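Local coordinates for protein Cfl (Pectobacterium brasiliense, PDB 7A9J) that is a coronafacic acid ligase of the ATP-dependent AMP-binding family, probably activating carboxylic acids as adenylates before passing them to an acceptor, at residues A[35-41]-A[49-53]; A[212-216]-A[361-365]. The protein carries 1 engineered substitution. All coordinates share one frame; numbering follows the deposited sequence.

Interaction 1 of 2, residues A[35-41]-A[49-53]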
loop_
_atom_site.group_PDB
_atom_site.type_symbol
_atom_site.label_atom_id
_atom_site.label_comp_id
_atom_site.label_asym_id
_atom_site.label_seq_id
_atom_site.Cartn_x
_atom_site.Cartn_y
_atom_site.Cartn_z
ATOM N N HIS A 35 -23.659 11.989 12.881
ATOM C CA HIS A 35 -23.879 11.992 11.436
ATOM C C HIS A 35 -24.565 10.705 11.026
ATOM O O HIS A 35 -24.242 10.091 10.002
ATOM C CB HIS A 35 -22.560 12.175 10.711
ATOM C CG HIS A 35 -21.958 13.517 10.951
ATOM N ND1 HIS A 35 -21.232 13.815 12.088
ATOM C CD2 HIS A 35 -22.015 14.662 10.229
ATOM C CE1 HIS A 35 -20.846 15.078 12.042
ATOM N NE2 HIS A 35 -21.310 15.615 10.925
ATOM N N SER A 36 -25.577 10.352 11.817
ATOM C CA SER A 36 -26.142 9.013 11.818
ATOM C C SER A 36 -26.612 8.583 10.440
ATOM O O SER A 36 -26.455 7.411 10.078
ATOM C CB SER A 36 -27.307 8.957 12.812
ATOM O OG SER A 36 -26.773 9.104 14.106
ATOM N N LYS A 37 -27.271 9.488 9.689
ATOM C CA LYS A 37 -27.994 9.075 8.495
ATOM C C LYS A 37 -27.111 8.967 7.281
ATOM O O LYS A 37 -27.539 8.432 6.247
ATOM C CB LYS A 37 -29.129 10.083 8.171
ATOM C CG LYS A 37 -30.072 10.356 9.334
ATOM C CD LYS A 37 -31.180 11.343 8.924
ATOM C CE LYS A 37 -30.596 12.609 8.266
ATOM N NZ LYS A 37 -31.632 13.645 7.898
ATOM N N GLU A 38 -25.896 9.473 7.375
ATOM C CA GLU A 38 -25.053 9.515 6.191
ATOM C C GLU A 38 -24.447 8.147 5.915
ATOM O O GLU A 38 -24.317 7.318 6.817
ATOM C CB GLU A 38 -24.004 10.572 6.376
ATOM C CG GLU A 38 -24.555 11.976 6.015
ATOM C CD GLU A 38 -23.724 13.066 6.641
ATOM O OE1 GLU A 38 -22.572 12.772 7.022
ATOM O OE2 GLU A 38 -24.216 14.206 6.771
ATOM N N THR A 39 -24.226 7.880 4.634
ATOM C CA THR A 39 -23.664 6.596 4.222
ATOM C C THR A 39 -22.228 6.477 4.722
ATOM O O THR A 39 -21.396 7.337 4.442
ATOM C CB THR A 39 -23.695 6.489 2.708
ATOM O OG1 THR A 39 -25.071 6.551 2.310
ATOM C CG2 THR A 39 -23.091 5.198 2.220
ATOM N N ALA A 40 -21.940 5.396 5.440
ATOM C CA ALA A 40 -20.568 5.127 5.861
ATOM C C ALA A 40 -19.829 4.239 4.854
ATOM O O ALA A 40 -18.644 4.485 4.568
ATOM C CB ALA A 40 -20.539 4.465 7.234
ATOM N N VAL A 41 -20.445 3.177 4.346
ATOM C CA VAL A 41 -19.798 2.193 3.472
ATOM C C VAL A 41 -20.776 1.860 2.363
ATOM O O VAL A 41 -21.987 1.757 2.600
ATOM C CB VAL A 41 -19.392 0.886 4.203
ATOM C CG1 VAL A 41 -18.288 0.116 3.382
ATOM C CG2 VAL A 41 -18.862 1.222 5.570
ATOM N N SER A 49 -25.488 3.000 6.575
ATOM C CA SER A 49 -25.253 4.300 7.181
ATOM C C SER A 49 -24.258 4.207 8.327
ATOM O O SER A 49 -24.032 3.141 8.908
ATOM C CB SER A 49 -26.587 4.892 7.714
ATOM O OG SER A 49 -27.082 4.063 8.777
ATOM N N PHE A 50 -23.757 5.371 8.740
ATOM C CA PHE A 50 -22.923 5.402 9.954
ATOM C C PHE A 50 -23.652 4.799 11.167
ATOM O O PHE A 50 -23.081 3.979 11.916
ATOM C CB PHE A 50 -22.511 6.839 10.268
ATOM C CG PHE A 50 -21.290 7.296 9.513
ATOM C CD1 PHE A 50 -20.033 6.984 10.021
ATOM C CD2 PHE A 50 -21.384 8.022 8.310
ATOM C CE1 PHE A 50 -18.821 7.377 9.358
ATOM C CE2 PHE A 50 -20.157 8.416 7.636
ATOM C CZ PHE A 50 -18.927 8.103 8.183
ATOM N N TYR A 51 -24.914 5.177 11.351
ATOM C CA TYR A 51 -25.642 4.704 12.526
ATOM C C TYR A 51 -25.792 3.202 12.461
ATOM O O TYR A 51 -25.518 2.503 13.445
ATOM C CB TYR A 51 -26.999 5.379 12.641
ATOM C CG TYR A 51 -27.736 4.996 13.919
ATOM C CD1 TYR A 51 -27.442 5.636 15.121
ATOM C CD2 TYR A 51 -28.617 3.968 13.937
ATOM C CE1 TYR A 51 -28.101 5.317 16.280
ATOM C CE2 TYR A 51 -29.336 3.663 15.119
ATOM C CZ TYR A 51 -29.014 4.303 16.273
ATOM O OH TYR A 51 -29.667 3.959 17.457
ATOM N N ASN A 52 -26.210 2.684 11.304
ATOM C CA ASN A 52 -26.394 1.219 11.215
ATOM C C ASN A 52 -25.083 0.442 11.292
ATOM O O ASN A 52 -25.077 -0.717 11.755
ATOM C CB ASN A 52 -27.206 0.891 9.970
ATOM C CG ASN A 52 -28.755 1.232 10.188
ATOM O OD1 ASN A 52 -29.297 1.028 11.313
ATOM N ND2 ASN A 52 -29.442 1.796 9.180
ATOM N N LEU A 53 -23.972 1.015 10.795
ATOM C CA LEU A 53 -22.689 0.376 10.992
ATOM C C LEU A 53 -22.323 0.338 12.470
ATOM O O LEU A 53 -21.861 -0.697 12.955
ATOM C CB LEU A 53 -21.611 1.089 10.150
ATOM C CG LEU A 53 -20.181 0.645 10.337
ATOM C CD1 LEU A 53 -20.101 -0.833 10.036
ATOM C CD2 LEU A 53 -19.267 1.476 9.348
#
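Ala-40 sets its CB squarely over one face of the Phe-50 ring, 3.6 Å from the ring centroid and only 8° off the normal, a CH-pi contact. Phe-50 CG stands beside its own backbone N (chi1 -84°), and this leaves CD2 next to Glu-38 O, which sits at the ring edge near its plane, 3.4 Å from CD2. That same oxygen takes the peptide hydrogen of Phe-50 in a 2.8 Å bond from Phe-50 N, lying almost in line with the C=O. Helix 24-34 supplies His-31, Phe-28 and Ala-32 as further neighbours of the ring. Ser-36 holds the next residue along: Tyr-51 N donates to Ser-36 O at 3.0 Å, on a lone pair, while Ser-36 CB packs 3.6 Å from Tyr-51 CB. Ser-36 OG is hydrogen-bonded to Ala-32 O. Thus the first two peptide N-H groups of helix 50-66 are met by carbonyls of the 35-38 type I turn, and Ser-49 OG accepts from Asn-52 N at 3.0 Å. Thr-39 and Ser-49 form a non-hydrogen-bonded antiparallel pair, and Ala-40 and Val-41 both face Ile-48: a beta hairpin with a classic bulge, running into an N-capped helix.

Interaction 2 of 2, residues A[212-216]-A[361-365]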
loop_
_atom_site.group_PDB
_atom_site.type_symbol
_atom_site.label_atom_id
_atom_site.label_comp_id
_atom_site.label_asym_id
_atom_site.label_seq_id
_atom_site.Cartn_x
_atom_site.Cartn_y
_atom_site.Cartn_z
ATOM N N LEU A 212 -1.705 10.089 10.721
ATOM C CA LEU A 212 -0.838 10.244 9.542
ATOM C C LEU A 212 -1.660 10.046 8.274
ATOM O O LEU A 212 -1.560 10.826 7.316
ATOM C CB LEU A 212 0.308 9.232 9.543
ATOM C CG LEU A 212 1.371 9.519 10.613
ATOM C CD1 LEU A 212 2.213 8.273 10.851
ATOM C CD2 LEU A 212 2.283 10.724 10.129
ATOM N N THR A 213 -2.477 8.994 8.250
ATOM C CA THR A 213 -3.196 8.672 7.023
ATOM C C THR A 213 -4.214 9.757 6.667
ATOM O O THR A 213 -4.429 10.037 5.484
ATOM C CB THR A 213 -3.902 7.299 7.199
ATOM O OG1 THR A 213 -2.871 6.355 7.608
ATOM C CG2 THR A 213 -4.501 6.864 5.868
ATOM N N LYS A 214 -4.891 10.315 7.675
ATOM C CA LYS A 214 -5.880 11.374 7.428
ATOM C C LYS A 214 -5.316 12.499 6.578
ATOM O O LYS A 214 -6.017 12.981 5.681
ATOM C CB LYS A 214 -6.392 11.988 8.739
ATOM C CG LYS A 214 -7.450 11.099 9.384
ATOM C CD LYS A 214 -7.765 11.619 10.835
ATOM C CE LYS A 214 -8.213 13.036 10.942
ATOM N NZ LYS A 214 -8.698 13.258 12.383
ATOM N N VAL A 215 -4.038 12.886 6.816
ATOM C CA VAL A 215 -3.363 13.978 6.065
ATOM C C VAL A 215 -3.217 13.638 4.583
ATOM O O VAL A 215 -3.030 14.537 3.760
ATOM C CB VAL A 215 -1.937 14.290 6.706
ATOM C CG1 VAL A 215 -1.201 15.444 5.966
ATOM C CG2 VAL A 215 -2.151 14.652 8.154
ATOM N N THR A 216 -3.251 12.354 4.226
ATOM C CA THR A 216 -3.075 11.927 2.849
ATOM C C THR A 216 -4.382 11.710 2.105
ATOM O O THR A 216 -4.338 11.427 0.891
ATOM C CB THR A 216 -2.254 10.622 2.748
ATOM O OG1 THR A 216 -3.063 9.501 3.076
ATOM C CG2 THR A 216 -0.986 10.670 3.667
ATOM N N LEU A 361 5.346 13.690 6.610
ATOM C CA LEU A 361 4.094 14.025 7.242
ATOM C C LEU A 361 4.326 14.636 8.617
ATOM O O LEU A 361 5.432 14.585 9.159
ATOM C CB LEU A 361 3.284 12.750 7.289
ATOM C CG LEU A 361 2.731 12.401 5.899
ATOM C CD1 LEU A 361 2.131 10.932 5.929
ATOM C CD2 LEU A 361 1.709 13.422 5.371
ATOM N N PRO A 362 3.275 15.196 9.244
ATOM C CA PRO A 362 3.473 15.842 10.558
ATOM C C PRO A 362 4.000 14.876 11.609
ATOM O O PRO A 362 3.568 13.726 11.699
ATOM C CB PRO A 362 2.078 16.384 10.917
ATOM C CG PRO A 362 1.394 16.568 9.581
ATOM C CD PRO A 362 1.898 15.407 8.725
ATOM N N GLY A 363 5.028 15.346 12.338
ATOM C CA GLY A 363 5.680 14.560 13.366
ATOM C C GLY A 363 6.723 13.589 12.856
ATOM O O GLY A 363 7.433 12.986 13.666
ATOM N N VAL A 364 6.786 13.351 11.552
ATOM C CA VAL A 364 7.773 12.430 11.006
ATOM C C VAL A 364 9.146 13.108 11.027
ATOM O O VAL A 364 9.287 14.286 10.651
ATOM C CB VAL A 364 7.367 11.999 9.579
ATOM C CG1 VAL A 364 8.454 11.146 8.896
ATOM C CG2 VAL A 364 6.052 11.189 9.624
ATOM N N GLU A 365 10.147 12.395 11.544
ATOM C CA GLU A 365 11.522 12.888 11.559
ATOM C C GLU A 365 12.333 12.128 10.536
ATOM O O GLU A 365 12.189 10.912 10.422
ATOM C CB GLU A 365 12.162 12.688 12.938
ATOM C CG GLU A 365 11.286 13.143 14.127
ATOM C CD GLU A 365 11.816 12.550 15.419
ATOM O OE1 GLU A 365 12.878 13.043 15.885
ATOM O OE2 GLU A 365 11.236 11.562 15.917
#
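Thr-213 O is gripped twice by Thr-216, the residue whose methyl CG2 meets Leu-361 CD1 across the contact at 3.9 Å. Thr-216 OG1 donates to Thr-213 O at 2.8 Å, in the carbonyl plane and on a lone pair, and Thr-216 N gives that oxygen a second bond. OG1 lies between the backbone N and the carbonyl carbon (chi1 78°), from where it reaches Thr-213 O, and CG2 is left to face Leu-361; the two side chains cross at about a right angle. Leu-361 is the hub. Its CD2 lies 3.6 Å from Val-215 CG1, these two side chains sliding past each other in opposite directions, and its CB is touched by Leu-212 CD2 at 3.6 Å. Leu-212 CD2 also packs against the type II turn of 361-364, meeting Pro-362 O at 3.6 Å and Val-364 CG2 at 3.8 Å. At the exposed margin Val-215 CG1 comes to 4.1 Å from Pro-362 CD. Thr-213 and Leu-361 both also touch Pro-342, which belongs to the pocket of the bound 6-ethyl-1-oxo-indene-4-carboxylic acid; the Thr-216 side chain is itself about 6 Å from that ligand. The two bonds to Thr-213 O both stay inside 212-216. No polar pair links the two segments, and the contact is apolar packing, so its fit probably depends on shape more than on bond direction.

Overall arrangement
Both contacts are partly buried and both belong to the AMP-binding family region, yet they sit about 27 Å apart between centres and do not touch. Interaction 1 lies farther out, its centre about 26 Å from the centre of the chain, and ties neighbours in sequence: a turn, a hairpin and the helix start that follows. Interaction 2, its centre about 15 Å from the centre of the chain, brings together segments separated by 144 residues. Backbone hydrogen bonds and a ring contact carry the first; apolar side-chain packing carries the second. Helix 240-251 is a common neighbour, meeting Ala-40 and Phe-50 through Leu-250, and Thr-213 through Leu-244, Ile-245 and Ala-248.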